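Local coordinates for protein probable glutathione reductase (Sinorhizobium meliloti, PDB 4DNA) that probably catalyses the NADPH-dependent reduction of glutathione disulfide to glutathione, working as a homodimer with one FAD per subunit, at residues F375-A380 against E387-K392; R215-A220 against V345-E350; G352-T357 against E414-L419. All coordinates share one frame; numbering follows the deposited sequence.

Interaction 1 (F375-A380 against E387-K392); sequences FRPMKA and EKTIMK
Phe375 and Thr389 form an antiparallel hydrogen-bonded pair where two neighbouring strands of the dimerisation-domain sheet, 367-375 and 389-396, meet at the mouth of the connection between them. Phe375 N donates to Thr389 O at 2.9 Å, and Thr389 N returns a nearly straight bond to Phe375 O at 2.6 Å (178° at the hydrogen); both donors lie in the plane of the carbonyl they reach.

The two side chains lie on the same face of the sheet and run side by side. With CG of Phe375 in the crowded position between its backbone N and carbonyl carbon (chi1 66°), the ring lies above the threonine. CB of Thr389 sits under one ring face, 3.9 Å from the Phe375 centroid and 15° off the ring normal, a CH-pi contact, while Thr389 CG2 reaches the outer rim at CZ and CE1. Met391, a selenomethionine extended beyond CG, brings its SE atom to the edge of the same ring, 4.1 Å from Phe375 CE1, as a Met-aromatic contact. An alanine in place of Phe375 would probably leave Thr389 without its aromatic cover and remove the edge contact to the selenium.

Beyond Phe375 the chain turns off the sheet at Pro377. Its ring closes the contact from the other end: CD lies 3.6 Å from Glu387 O, and CG lies 3.5 Å from Thr389 OG1.

Farther out, Glu445 also touches the Phe375 side chain, Ala442 lies against Met391, and the backbone pairing of Met391 with Ala373 continues the ladder. Glu387 OE1 is hydrogen-bonded to His410 NE2.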
ATOM      1  N   PHE A 375     -15.582  -3.995  -4.038  1.00 67.49           N
ATOM      2  CA  PHE A 375     -16.007  -3.500  -2.739  1.00 68.64           C
ATOM      3  C   PHE A 375     -15.766  -2.016  -2.458  1.00 69.28           C
ATOM      4  O   PHE A 375     -14.886  -1.374  -3.050  1.00 68.10           O
ATOM      5  CB  PHE A 375     -15.408  -4.362  -1.620  1.00 68.62           C
ATOM      6  CG  PHE A 375     -13.916  -4.277  -1.511  1.00 67.48           C
ATOM      7  CD1 PHE A 375     -13.099  -5.087  -2.286  1.00 67.15           C
ATOM      8  CD2 PHE A 375     -13.319  -3.404  -0.610  1.00 67.85           C
ATOM      9  CE1 PHE A 375     -11.713  -5.021  -2.169  1.00 66.23           C
ATOM     10  CE2 PHE A 375     -11.942  -3.334  -0.491  1.00 66.26           C
ATOM     11  CZ  PHE A 375     -11.137  -4.144  -1.266  1.00 65.18           C
ATOM     12  N   ARG A 376     -16.574  -1.508  -1.525  1.00 70.40           N
ATOM     13  CA  ARG A 376     -16.561  -0.134  -1.061  1.00 70.55           C
ATOM     14  C   ARG A 376     -15.447  -0.041  -0.042  1.00 71.23           C
ATOM     15  O   ARG A 376     -15.519  -0.702   0.988  1.00 71.35           O
ATOM     16  CB  ARG A 376     -17.917   0.172  -0.409  1.00 73.39           C
ATOM     17  CG  ARG A 376     -18.315   1.638  -0.308  1.00 77.33           C
ATOM     18  CD  ARG A 376     -19.828   1.790  -0.378  1.00 92.88           C
ATOM     19  NE  ARG A 376     -20.333   2.861   0.489  1.00101.07           N
ATOM     20  CZ  ARG A 376     -20.463   4.147   0.142  1.00103.81           C
ATOM     21  NH1 ARG A 376     -20.117   4.571  -1.072  1.00 98.90           N
ATOM     22  NH2 ARG A 376     -20.935   5.026   1.021  1.00103.72           N
ATOM     23  N   PRO A 377     -14.395   0.760  -0.330  1.00 71.22           N
ATOM     24  CA  PRO A 377     -13.275   0.912   0.613  1.00 70.08           C
ATOM     25  C   PRO A 377     -13.800   1.335   1.981  1.00 71.35           C
ATOM     26  O   PRO A 377     -14.814   2.035   2.051  1.00 72.27           O
ATOM     27  CB  PRO A 377     -12.437   2.045   0.003  1.00 67.71           C
ATOM     28  CG  PRO A 377     -12.806   2.080  -1.432  1.00 66.21           C
ATOM     29  CD  PRO A 377     -14.237   1.633  -1.512  1.00 69.62           C
HETATM   30  N   MSE A 378     -13.122   0.923   3.049  1.00 71.30           N
HETATM   31  CA  MSE A 378     -13.583   1.201   4.410  1.00 73.27           C
HETATM   32  C   MSE A 378     -13.902   2.659   4.628  1.00 73.70           C
HETATM   33  O   MSE A 378     -14.928   2.989   5.194  1.00 74.13           O
HETATM   34  CB  MSE A 378     -12.576   0.760   5.465  1.00 73.85           C
HETATM   35  CG  MSE A 378     -13.446   0.288   6.629  1.00 79.14           C
HETATM   36 SE   MSE A 378     -12.471   0.193   8.339  1.00100.83          SE
HETATM   37  CE  MSE A 378     -12.712  -1.753   8.571  1.00 81.52           C
ATOM     38  N   LYS A 379     -13.019   3.536   4.168  1.00 72.54           N
ATOM     39  CA  LYS A 379     -13.161   4.964   4.366  1.00 71.26           C
ATOM     40  C   LYS A 379     -14.466   5.437   3.753  1.00 72.06           C
ATOM     41  O   LYS A 379     -15.168   6.259   4.339  1.00 73.94           O
ATOM     42  CB  LYS A 379     -11.968   5.696   3.738  1.00 70.06           C
ATOM     43  CG  LYS A 379     -11.793   7.137   4.183  1.00 68.85           C
ATOM     44  CD  LYS A 379     -10.765   7.866   3.343  1.00 65.82           C
ATOM     45  CE  LYS A 379      -9.342   7.682   3.861  1.00 63.66           C
ATOM     46  NZ  LYS A 379      -8.604   8.975   3.822  1.00 62.01           N
ATOM     47  N   ALA A 380     -14.795   4.896   2.581  1.00 72.40           N
ATOM     48  CA  ALA A 380     -15.999   5.294   1.835  1.00 73.82           C
ATOM     49  C   ALA A 380     -17.256   4.935   2.581  1.00 73.36           C
ATOM     50  O   ALA A 380     -18.308   5.511   2.351  1.00 74.44           O
ATOM     51  CB  ALA A 380     -16.016   4.670   0.449  1.00 72.68           C
ATOM     52  N   GLU A 387     -17.168   4.969  -4.333  1.00 77.93           N
ATOM     53  CA  GLU A 387     -15.950   4.428  -4.921  1.00 77.89           C
ATOM     54  C   GLU A 387     -16.058   2.914  -4.839  1.00 75.00           C
ATOM     55  O   GLU A 387     -16.743   2.382  -3.957  1.00 75.56           O
ATOM     56  CB  GLU A 387     -14.737   4.896  -4.115  1.00 78.98           C
ATOM     57  CG  GLU A 387     -13.519   5.270  -4.944  1.00 83.98           C
ATOM     58  CD  GLU A 387     -12.412   5.920  -4.112  1.00 88.55           C
ATOM     59  OE1 GLU A 387     -12.579   6.053  -2.868  1.00 81.06           O
ATOM     60  OE2 GLU A 387     -11.368   6.305  -4.702  1.00 91.53           O
ATOM     61  N   LYS A 388     -15.400   2.221  -5.759  1.00 73.45           N
ATOM     62  CA  LYS A 388     -15.330   0.762  -5.693  1.00 71.26           C
ATOM     63  C   LYS A 388     -13.907   0.255  -5.901  1.00 66.80           C
ATOM     64  O   LYS A 388     -13.190   0.706  -6.787  1.00 68.04           O
ATOM     65  CB  LYS A 388     -16.335   0.110  -6.655  1.00 73.83           C
ATOM     66  CG  LYS A 388     -17.664  -0.214  -5.981  1.00 77.15           C
ATOM     67  CD  LYS A 388     -18.864   0.191  -6.834  1.00 83.15           C
ATOM     68  CE  LYS A 388     -20.166   0.069  -6.042  1.00 85.11           C
ATOM     69  NZ  LYS A 388     -21.397   0.289  -6.863  1.00 84.59           N
ATOM     70  N   THR A 389     -13.478  -0.658  -5.052  1.00 64.16           N
ATOM     71  CA  THR A 389     -12.194  -1.282  -5.283  1.00 65.56           C
ATOM     72  C   THR A 389     -12.409  -2.579  -6.055  1.00 63.81           C
ATOM     73  O   THR A 389     -13.214  -3.423  -5.652  1.00 63.67           O
ATOM     74  CB  THR A 389     -11.407  -1.495  -3.970  1.00 62.49           C
ATOM     75  OG1 THR A 389     -11.127  -0.222  -3.385  1.00 60.23           O
ATOM     76  CG2 THR A 389     -10.091  -2.217  -4.225  1.00 62.55           C
ATOM     77  N   ILE A 390     -11.714  -2.709  -7.185  1.00 63.71           N
ATOM     78  CA  ILE A 390     -11.673  -3.975  -7.895  1.00 63.13           C
ATOM     79  C   ILE A 390     -10.313  -4.621  -7.685  1.00 64.11           C
ATOM     80  O   ILE A 390      -9.283  -3.971  -7.852  1.00 63.37           O
ATOM     81  CB  ILE A 390     -12.053  -3.827  -9.376  1.00 63.64           C
ATOM     82  CG1 ILE A 390     -13.520  -3.415  -9.495  1.00 65.54           C
ATOM     83  CG2 ILE A 390     -11.895  -5.149 -10.104  1.00 65.04           C
ATOM     84  CD1 ILE A 390     -13.824  -2.555 -10.704  1.00 66.00           C
HETATM   85  N   MSE A 391     -10.331  -5.888  -7.270  1.00 64.67           N
HETATM   86  CA  MSE A 391      -9.120  -6.666  -6.994  1.00 63.74           C
HETATM   87  C   MSE A 391      -9.238  -8.002  -7.658  1.00 62.04           C
HETATM   88  O   MSE A 391     -10.066  -8.820  -7.257  1.00 64.27           O
HETATM   89  CB  MSE A 391      -9.020  -6.898  -5.502  1.00 64.48           C
HETATM   90  CG  MSE A 391      -8.407  -5.656  -4.884  1.00 66.48           C
HETATM   91 SE   MSE A 391      -7.789  -6.036  -3.052  1.00 80.09          SE
HETATM   92  CE  MSE A 391      -6.829  -4.354  -2.699  1.00 71.73           C
ATOM     93  N   LYS A 392      -8.422  -8.250  -8.680  1.00 60.80           N
ATOM     94  CA  LYS A 392      -8.656  -9.407  -9.523  1.00 60.46           C
ATOM     95  C   LYS A 392      -7.423 -10.258  -9.713  1.00 58.16           C
ATOM     96  O   LYS A 392      -6.400  -9.771 -10.162  1.00 58.01           O
ATOM     97  CB  LYS A 392      -9.254  -8.972 -10.863  1.00 60.05           C
ATOM     98  CG  LYS A 392      -9.150  -9.983 -11.991  1.00 59.13           C
ATOM     99  CD  LYS A 392     -10.437 -10.020 -12.805  1.00 61.64           C
ATOM    100  CE  LYS A 392     -10.238 -10.601 -14.197  1.00 60.13           C
ATOM    101  NZ  LYS A 392     -10.109  -9.566 -15.249  1.00 62.42           N
TER

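Interaction 2 (R215-A220 against V345-E350)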
ATOM      1  N   ARG A 215     -12.574  -0.839 -17.916  1.00 64.43           N
ATOM      2  CA  ARG A 215     -13.968  -0.483 -17.705  1.00 64.31           C
ATOM      3  C   ARG A 215     -14.182   0.170 -16.347  1.00 65.44           C
ATOM      4  O   ARG A 215     -15.059   1.029 -16.195  1.00 66.19           O
ATOM      5  CB  ARG A 215     -14.858  -1.711 -17.828  1.00 63.85           C
ATOM      6  CG  ARG A 215     -15.227  -2.073 -19.249  1.00 66.49           C
ATOM      7  CD  ARG A 215     -14.453  -3.277 -19.744  1.00 69.47           C
ATOM      8  NE  ARG A 215     -14.662  -3.499 -21.178  1.00 71.98           N
ATOM      9  CZ  ARG A 215     -15.297  -4.540 -21.709  1.00 71.49           C
ATOM     10  NH1 ARG A 215     -15.413  -4.635 -23.025  1.00 73.35           N
ATOM     11  NH2 ARG A 215     -15.814  -5.490 -20.941  1.00 71.79           N
ATOM     12  N   GLY A 216     -13.380  -0.237 -15.366  1.00 64.09           N
ATOM     13  CA  GLY A 216     -13.537   0.252 -14.009  1.00 63.52           C
ATOM     14  C   GLY A 216     -13.102   1.687 -13.888  1.00 64.34           C
ATOM     15  O   GLY A 216     -13.787   2.511 -13.279  1.00 65.88           O
ATOM     16  N   LEU A 217     -11.940   1.979 -14.460  1.00 64.74           N
ATOM     17  CA  LEU A 217     -11.402   3.326 -14.421  1.00 65.54           C
ATOM     18  C   LEU A 217     -12.291   4.261 -15.230  1.00 65.78           C
ATOM     19  O   LEU A 217     -12.667   5.325 -14.750  1.00 66.57           O
ATOM     20  CB  LEU A 217      -9.952   3.372 -14.913  1.00 64.43           C
ATOM     21  CG  LEU A 217      -9.327   4.771 -14.806  1.00 67.52           C
ATOM     22  CD1 LEU A 217      -9.328   5.276 -13.374  1.00 64.49           C
ATOM     23  CD2 LEU A 217      -7.923   4.804 -15.387  1.00 64.59           C
ATOM     24  N   HIS A 218     -12.625   3.852 -16.450  1.00 65.38           N
ATOM     25  CA  HIS A 218     -13.582   4.583 -17.268  1.00 65.96           C
ATOM     26  C   HIS A 218     -14.815   4.965 -16.456  1.00 67.30           C
ATOM     27  O   HIS A 218     -15.203   6.137 -16.404  1.00 67.54           O
ATOM     28  CB  HIS A 218     -13.963   3.743 -18.487  1.00 65.30           C
ATOM     29  CG  HIS A 218     -14.812   4.477 -19.490  1.00 67.31           C
ATOM     30  ND1 HIS A 218     -16.132   4.637 -19.337  1.00 68.07           N
ATOM     31  CD2 HIS A 218     -14.476   5.112 -20.674  1.00 67.39           C
ATOM     32  CE1 HIS A 218     -16.615   5.349 -20.362  1.00 67.43           C
ATOM     33  NE2 HIS A 218     -15.598   5.641 -21.178  1.00 66.16           N
ATOM     34  N   ALA A 219     -15.431   3.987 -15.796  1.00 67.23           N
ATOM     35  CA  ALA A 219     -16.615   4.245 -14.983  1.00 67.73           C
ATOM     36  C   ALA A 219     -16.361   5.337 -13.942  1.00 68.41           C
ATOM     37  O   ALA A 219     -17.077   6.327 -13.913  1.00 70.03           O
ATOM     38  CB  ALA A 219     -17.130   2.961 -14.337  1.00 67.04           C
ATOM     39  N   ALA A 220     -15.320   5.170 -13.125  1.00 67.45           N
ATOM     40  CA  ALA A 220     -15.023   6.091 -12.022  1.00 67.81           C
ATOM     41  C   ALA A 220     -14.728   7.501 -12.508  1.00 68.78           C
ATOM     42  O   ALA A 220     -15.119   8.483 -11.868  1.00 70.34           O
ATOM     43  CB  ALA A 220     -13.861   5.572 -11.199  1.00 67.48           C
ATOM     44  N   VAL A 345      -0.412   2.788 -12.754  1.00 61.27           N
ATOM     45  CA  VAL A 345      -0.907   3.952 -13.469  1.00 62.98           C
ATOM     46  C   VAL A 345      -1.437   4.850 -12.380  1.00 62.07           C
ATOM     47  O   VAL A 345      -2.321   4.462 -11.616  1.00 62.53           O
ATOM     48  CB  VAL A 345      -2.056   3.624 -14.447  1.00 62.41           C
ATOM     49  CG1 VAL A 345      -2.613   4.907 -15.055  1.00 61.93           C
ATOM     50  CG2 VAL A 345      -1.580   2.682 -15.536  1.00 61.09           C
ATOM     51  N   PHE A 346      -0.900   6.051 -12.297  1.00 62.74           N
ATOM     52  CA  PHE A 346      -1.293   6.912 -11.214  1.00 63.49           C
ATOM     53  C   PHE A 346      -2.453   7.774 -11.584  1.00 63.17           C
ATOM     54  O   PHE A 346      -2.409   8.997 -11.463  1.00 64.08           O
ATOM     55  CB  PHE A 346      -0.102   7.671 -10.682  1.00 65.34           C
ATOM     56  CG  PHE A 346       0.830   6.797  -9.929  1.00 64.66           C
ATOM     57  CD1 PHE A 346       0.508   6.379  -8.639  1.00 66.53           C
ATOM     58  CD2 PHE A 346       1.991   6.345 -10.516  1.00 63.79           C
ATOM     59  CE1 PHE A 346       1.359   5.546  -7.931  1.00 66.15           C
ATOM     60  CE2 PHE A 346       2.857   5.518  -9.824  1.00 65.89           C
ATOM     61  CZ  PHE A 346       2.545   5.115  -8.527  1.00 66.42           C
ATOM     62  N   SER A 347      -3.494   7.101 -12.062  1.00 62.80           N
ATOM     63  CA  SER A 347      -4.785   7.712 -12.238  1.00 62.85           C
ATOM     64  C   SER A 347      -5.457   7.664 -10.880  1.00 64.65           C
ATOM     65  O   SER A 347      -4.828   7.364  -9.853  1.00 65.29           O
ATOM     66  CB  SER A 347      -5.601   6.952 -13.259  1.00 63.38           C
ATOM     67  OG  SER A 347      -5.775   5.616 -12.847  1.00 64.37           O
ATOM     68  N   GLN A 348      -6.734   7.970 -10.850  1.00 64.68           N
ATOM     69  CA  GLN A 348      -7.406   8.077  -9.584  1.00 66.62           C
ATOM     70  C   GLN A 348      -8.804   7.641  -9.915  1.00 69.64           C
ATOM     71  O   GLN A 348      -9.509   8.372 -10.618  1.00 68.22           O
ATOM     72  CB  GLN A 348      -7.386   9.526  -9.085  1.00 66.95           C
ATOM     73  CG  GLN A 348      -5.998  10.179  -9.023  1.00 65.28           C
ATOM     74  CD  GLN A 348      -6.053  11.667  -8.710  1.00 60.16           C
ATOM     75  OE1 GLN A 348      -5.378  12.477  -9.346  1.00 60.86           O
ATOM     76  NE2 GLN A 348      -6.858  12.034  -7.731  1.00 56.58           N
ATOM     77  N   PRO A 349      -9.197   6.427  -9.470  1.00 68.36           N
ATOM     78  CA  PRO A 349      -8.417   5.483  -8.644  1.00 68.99           C
ATOM     79  C   PRO A 349      -7.155   4.936  -9.340  1.00 65.93           C
ATOM     80  O   PRO A 349      -7.119   4.847 -10.579  1.00 65.84           O
ATOM     81  CB  PRO A 349      -9.411   4.341  -8.400  1.00 69.36           C
ATOM     82  CG  PRO A 349     -10.342   4.402  -9.562  1.00 67.03           C
ATOM     83  CD  PRO A 349     -10.501   5.860  -9.863  1.00 66.34           C
ATOM     84  N   GLU A 350      -6.139   4.580  -8.547  1.00 64.13           N
ATOM     85  CA  GLU A 350      -4.913   3.995  -9.082  1.00 64.41           C
ATOM     86  C   GLU A 350      -5.144   2.642  -9.714  1.00 64.12           C
ATOM     87  O   GLU A 350      -6.046   1.907  -9.323  1.00 63.59           O
ATOM     88  CB  GLU A 350      -3.890   3.775  -7.989  1.00 63.82           C
ATOM     89  CG  GLU A 350      -2.865   4.856  -7.863  1.00 65.25           C
ATOM     90  CD  GLU A 350      -2.133   4.736  -6.551  1.00 66.67           C
ATOM     91  OE1 GLU A 350      -1.160   3.948  -6.496  1.00 65.48           O
ATOM     92  OE2 GLU A 350      -2.553   5.412  -5.577  1.00 65.30           O
TER
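The backbones of 215-220 and 345-350 stay well apart, with the CA atoms of Leu217 and Pro349 the nearest pair at 6.9 Å. The first segment is regular helix, continued at both ends. The second leaves strand 343-345 through an inverse gamma turn centred on Phe346 and then bends again at the cis peptide bond between Gln348 and Pro349. Within this turn Ser347 OG donates to Pro349 O at 2.7 Å. The hydroxyl approaches from above the carbonyl plane, 29° out of it.

Helix 211-223 is the connection of a beta-alpha-beta crossover between the parallel strands 195-199 and 227-229 of the second Rossmann-type domain, the one predicted to bind NAD(P). Residues 345-350 link two antiparallel neighbours of the dimerisation-domain sheet as a beta-hairpin loop. The contact therefore joins two domains, and it is made chiefly by apolar groups.

Leu217 carries most of it. Its CG is anti to the backbone N (chi1 -177°), which sends both methyls to the loop, CD1 against the bonded Ser347 OG and Pro349 O, CD2 against Ser347 alone. CD2 lies 3.4 Å from Ser347 OG, while CD1 lies 3.7 Å from CD of Pro349 and 3.6 Å from Pro349 O. One turn farther along the helix, Ala220 points its methyl at the same proline, with CB 3.6 Å from Pro349 CD. CD and CG of the proline ring are thus met by Leu217 CD1 and the Ala220 methyl together. Leu217 also packs on Ile351, at the start of the next strand, and on Leu206. Just past the helix, Lys224 NZ bonds to Gln348 O, and Gln348 OE1 is engaged by Ser58 of helix 48-66.

Interaction 3 (G352-T357 against E414-L419)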
ATOM      1  N   GLY A 352      -2.750  -0.864 -10.335  1.00 60.72           N
ATOM      2  CA  GLY A 352      -1.514  -1.584 -10.080  1.00 61.08           C
ATOM      3  C   GLY A 352      -1.670  -2.940 -10.742  1.00 62.20           C
ATOM      4  O   GLY A 352      -2.714  -3.581 -10.607  1.00 62.12           O
ATOM      5  N   THR A 353      -0.653  -3.377 -11.480  1.00 61.15           N
ATOM      6  CA  THR A 353      -0.806  -4.575 -12.286  1.00 61.82           C
ATOM      7  C   THR A 353       0.488  -5.338 -12.491  1.00 60.16           C
ATOM      8  O   THR A 353       1.523  -4.745 -12.710  1.00 61.22           O
ATOM      9  CB  THR A 353      -1.530  -4.282 -13.631  1.00 62.13           C
ATOM     10  OG1 THR A 353      -1.892  -5.513 -14.259  1.00 62.62           O
ATOM     11  CG2 THR A 353      -0.661  -3.469 -14.576  1.00 61.37           C
ATOM     12  N   VAL A 354       0.391  -6.659 -12.379  1.00 60.02           N
ATOM     13  CA  VAL A 354       1.481  -7.605 -12.620  1.00 60.53           C
ATOM     14  C   VAL A 354       0.894  -8.729 -13.433  1.00 61.56           C
ATOM     15  O   VAL A 354      -0.285  -9.086 -13.250  1.00 60.81           O
ATOM     16  CB  VAL A 354       1.955  -8.331 -11.353  1.00 60.75           C
ATOM     17  CG1 VAL A 354       3.414  -8.716 -11.496  1.00 61.81           C
ATOM     18  CG2 VAL A 354       1.721  -7.516 -10.091  1.00 60.17           C
ATOM     19  N   GLY A 355       1.717  -9.309 -14.301  1.00 62.67           N
ATOM     20  CA  GLY A 355       1.314 -10.476 -15.059  1.00 61.08           C
ATOM     21  C   GLY A 355       0.392 -10.119 -16.189  1.00 60.79           C
ATOM     22  O   GLY A 355       0.371  -8.977 -16.625  1.00 61.97           O
ATOM     23  N   ILE A 356      -0.390 -11.098 -16.634  1.00 59.25           N
ATOM     24  CA  ILE A 356      -1.159 -11.017 -17.883  1.00 62.22           C
ATOM     25  C   ILE A 356      -2.678 -10.840 -17.673  1.00 59.34           C
ATOM     26  O   ILE A 356      -3.214 -11.211 -16.625  1.00 58.77           O
ATOM     27  CB  ILE A 356      -0.882 -12.267 -18.746  1.00 59.41           C
ATOM     28  CG1 ILE A 356      -1.282 -13.543 -17.978  1.00 59.79           C
ATOM     29  CG2 ILE A 356       0.584 -12.310 -19.154  1.00 55.75           C
ATOM     30  CD1 ILE A 356      -1.240 -14.836 -18.771  1.00 57.82           C
ATOM     31  N   THR A 357      -3.361 -10.278 -18.667  1.00 58.16           N
ATOM     32  CA  THR A 357      -4.798 -10.012 -18.545  1.00 59.84           C
ATOM     33  C   THR A 357      -5.673 -11.277 -18.652  1.00 60.67           C
ATOM     34  O   THR A 357      -5.243 -12.303 -19.175  1.00 60.44           O
ATOM     35  CB  THR A 357      -5.303  -8.990 -19.599  1.00 62.32           C
ATOM     36  OG1 THR A 357      -5.453  -9.627 -20.887  1.00 63.64           O
ATOM     37  CG2 THR A 357      -4.378  -7.794 -19.692  1.00 61.60           C
ATOM     38  N   GLU A 414       1.710   0.438  -4.915  1.00 62.33           N
ATOM     39  CA  GLU A 414       2.491  -0.199  -3.891  1.00 60.47           C
ATOM     40  C   GLU A 414       2.207  -1.674  -3.834  1.00 60.96           C
ATOM     41  O   GLU A 414       3.082  -2.448  -3.573  1.00 62.51           O
ATOM     42  CB  GLU A 414       2.259   0.458  -2.545  1.00 59.75           C
ATOM     43  CG  GLU A 414       2.599   1.927  -2.522  1.00 59.19           C
ATOM     44  CD  GLU A 414       4.074   2.187  -2.416  1.00 62.02           C
ATOM     45  OE1 GLU A 414       4.835   1.245  -2.237  1.00 61.43           O
ATOM     46  OE2 GLU A 414       4.474   3.344  -2.491  1.00 63.02           O
HETATM   47  N   MSE A 415       0.958  -2.052  -4.016  1.00 61.65           N
HETATM   48  CA  MSE A 415       0.572  -3.431  -4.055  1.00 61.65           C
HETATM   49  C   MSE A 415       1.133  -4.158  -5.215  1.00 60.26           C
HETATM   50  O   MSE A 415       1.548  -5.308  -5.098  1.00 59.27           O
HETATM   51  CB  MSE A 415      -0.926  -3.474  -4.101  1.00 62.59           C
HETATM   52  CG  MSE A 415      -1.415  -3.501  -2.677  1.00 65.70           C
HETATM   53 SE   MSE A 415      -3.336  -3.251  -2.615  1.00 81.79          SE
HETATM   54  CE  MSE A 415      -3.844  -5.080  -2.953  1.00 66.19           C
ATOM     55  N   ALA A 416       1.158  -3.520  -6.358  1.00 60.05           N
ATOM     56  CA  ALA A 416       1.650  -4.196  -7.521  1.00 58.65           C
ATOM     57  C   ALA A 416       3.069  -4.571  -7.319  1.00 58.51           C
ATOM     58  O   ALA A 416       3.477  -5.626  -7.701  1.00 59.07           O
ATOM     59  CB  ALA A 416       1.540  -3.308  -8.724  1.00 59.92           C
ATOM     60  N   GLN A 417       3.846  -3.692  -6.735  1.00 59.48           N
ATOM     61  CA  GLN A 417       5.236  -3.974  -6.590  1.00 59.26           C
ATOM     62  C   GLN A 417       5.436  -5.168  -5.737  1.00 59.72           C
ATOM     63  O   GLN A 417       6.158  -6.044  -6.097  1.00 60.32           O
ATOM     64  CB  GLN A 417       5.929  -2.815  -5.925  1.00 59.60           C
ATOM     65  CG  GLN A 417       7.327  -3.161  -5.492  1.00 59.63           C
ATOM     66  CD  GLN A 417       8.340  -2.930  -6.570  1.00 59.76           C
ATOM     67  OE1 GLN A 417       8.604  -1.821  -6.953  1.00 60.27           O
ATOM     68  NE2 GLN A 417       8.905  -3.982  -7.063  1.00 59.36           N
ATOM     69  N   LEU A 418       4.738  -5.233  -4.624  1.00 59.64           N
ATOM     70  CA  LEU A 418       4.836  -6.397  -3.742  1.00 59.81           C
ATOM     71  C   LEU A 418       4.294  -7.667  -4.392  1.00 61.24           C
ATOM     72  O   LEU A 418       4.982  -8.688  -4.422  1.00 62.23           O
ATOM     73  CB  LEU A 418       4.163  -6.125  -2.406  1.00 59.51           C
ATOM     74  CG  LEU A 418       4.774  -4.941  -1.660  1.00 60.21           C
ATOM     75  CD1 LEU A 418       3.899  -4.556  -0.493  1.00 62.24           C
ATOM     76  CD2 LEU A 418       6.191  -5.242  -1.191  1.00 57.82           C
ATOM     77  N   LEU A 419       3.083  -7.606  -4.940  1.00 59.46           N
ATOM     78  CA  LEU A 419       2.588  -8.728  -5.704  1.00 60.04           C
ATOM     79  C   LEU A 419       3.619  -9.203  -6.749  1.00 62.43           C
ATOM     80  O   LEU A 419       3.753 -10.404  -6.988  1.00 65.21           O
ATOM     81  CB  LEU A 419       1.276  -8.376  -6.391  1.00 60.36           C
ATOM     82  CG  LEU A 419       0.048  -8.120  -5.521  1.00 59.55           C
ATOM     83  CD1 LEU A 419      -1.056  -7.474  -6.356  1.00 56.38           C
ATOM     84  CD2 LEU A 419      -0.437  -9.411  -4.884  1.00 59.10           C
TER
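Ala416 sets its methyl on the backbone of strand 351-355, with CB 3.5 Å from Thr353 N and 3.8 Å from Gly352 CA. Gly352 has no side chain, and a CB there would point toward the helix, consistent with the close approach of the two backbones. The CA atoms of Gly352 and Ala416 are only 4.8 Å apart, and the axes of strand 352-355 and helix 414-419 approach to 6.6 Å.

Two residues along the strand, Val354 turns the same way. Its CG1 is anti to the backbone N (chi1 -152°), leaving CG2 to reach the helix. That one methyl lies 3.5 Å from Ala416 O and 3.8 Å from Leu419 CB, so it spans a single helical turn. The valine and leucine side chains cross obliquely.

Helix and strand run nearly parallel, 19° apart in direction. Helix 412-424 follows strand 402-408 and lies along the strands on one face of the antiparallel sheet of the dimerisation domain. Leu419 extends the apolar seam onto Ala405 and Ile407 of strand 402-408, the neighbour of 351-355.

Away from the sheet, helix 412-424 faces the second subunit: Glu414 receives bonds from the backbone amides of Ala442 and Ala443 of that subunit, and Gln417 binds Val438 N and Met436 O there. Thr353 points away from the helix, its OG1 bonded to His406 ND1.

Interactions 1 and 3 belong to the same antiparallel sheet, with centres about 17 Å apart, and meet through the selenomethionine ends: Met391 CE of interaction 1 packs on Met415 CE of interaction 3. Both also touch the second subunit. Interaction 2 lies about 12 Å from interaction 1 and 15 Å from interaction 3, centre to centre; the loop 345-350 leads almost directly into strand residues 352-357, so the domain junction is continuous with the helix-backed sheet. The side chain of Ser347 and the residue Gly352 each lie about 11 Å from the bound FAD. Phe375 is about 10 Å, between side chains, from His439, the predicted proton acceptor, which probably serves the other subunit's flavin.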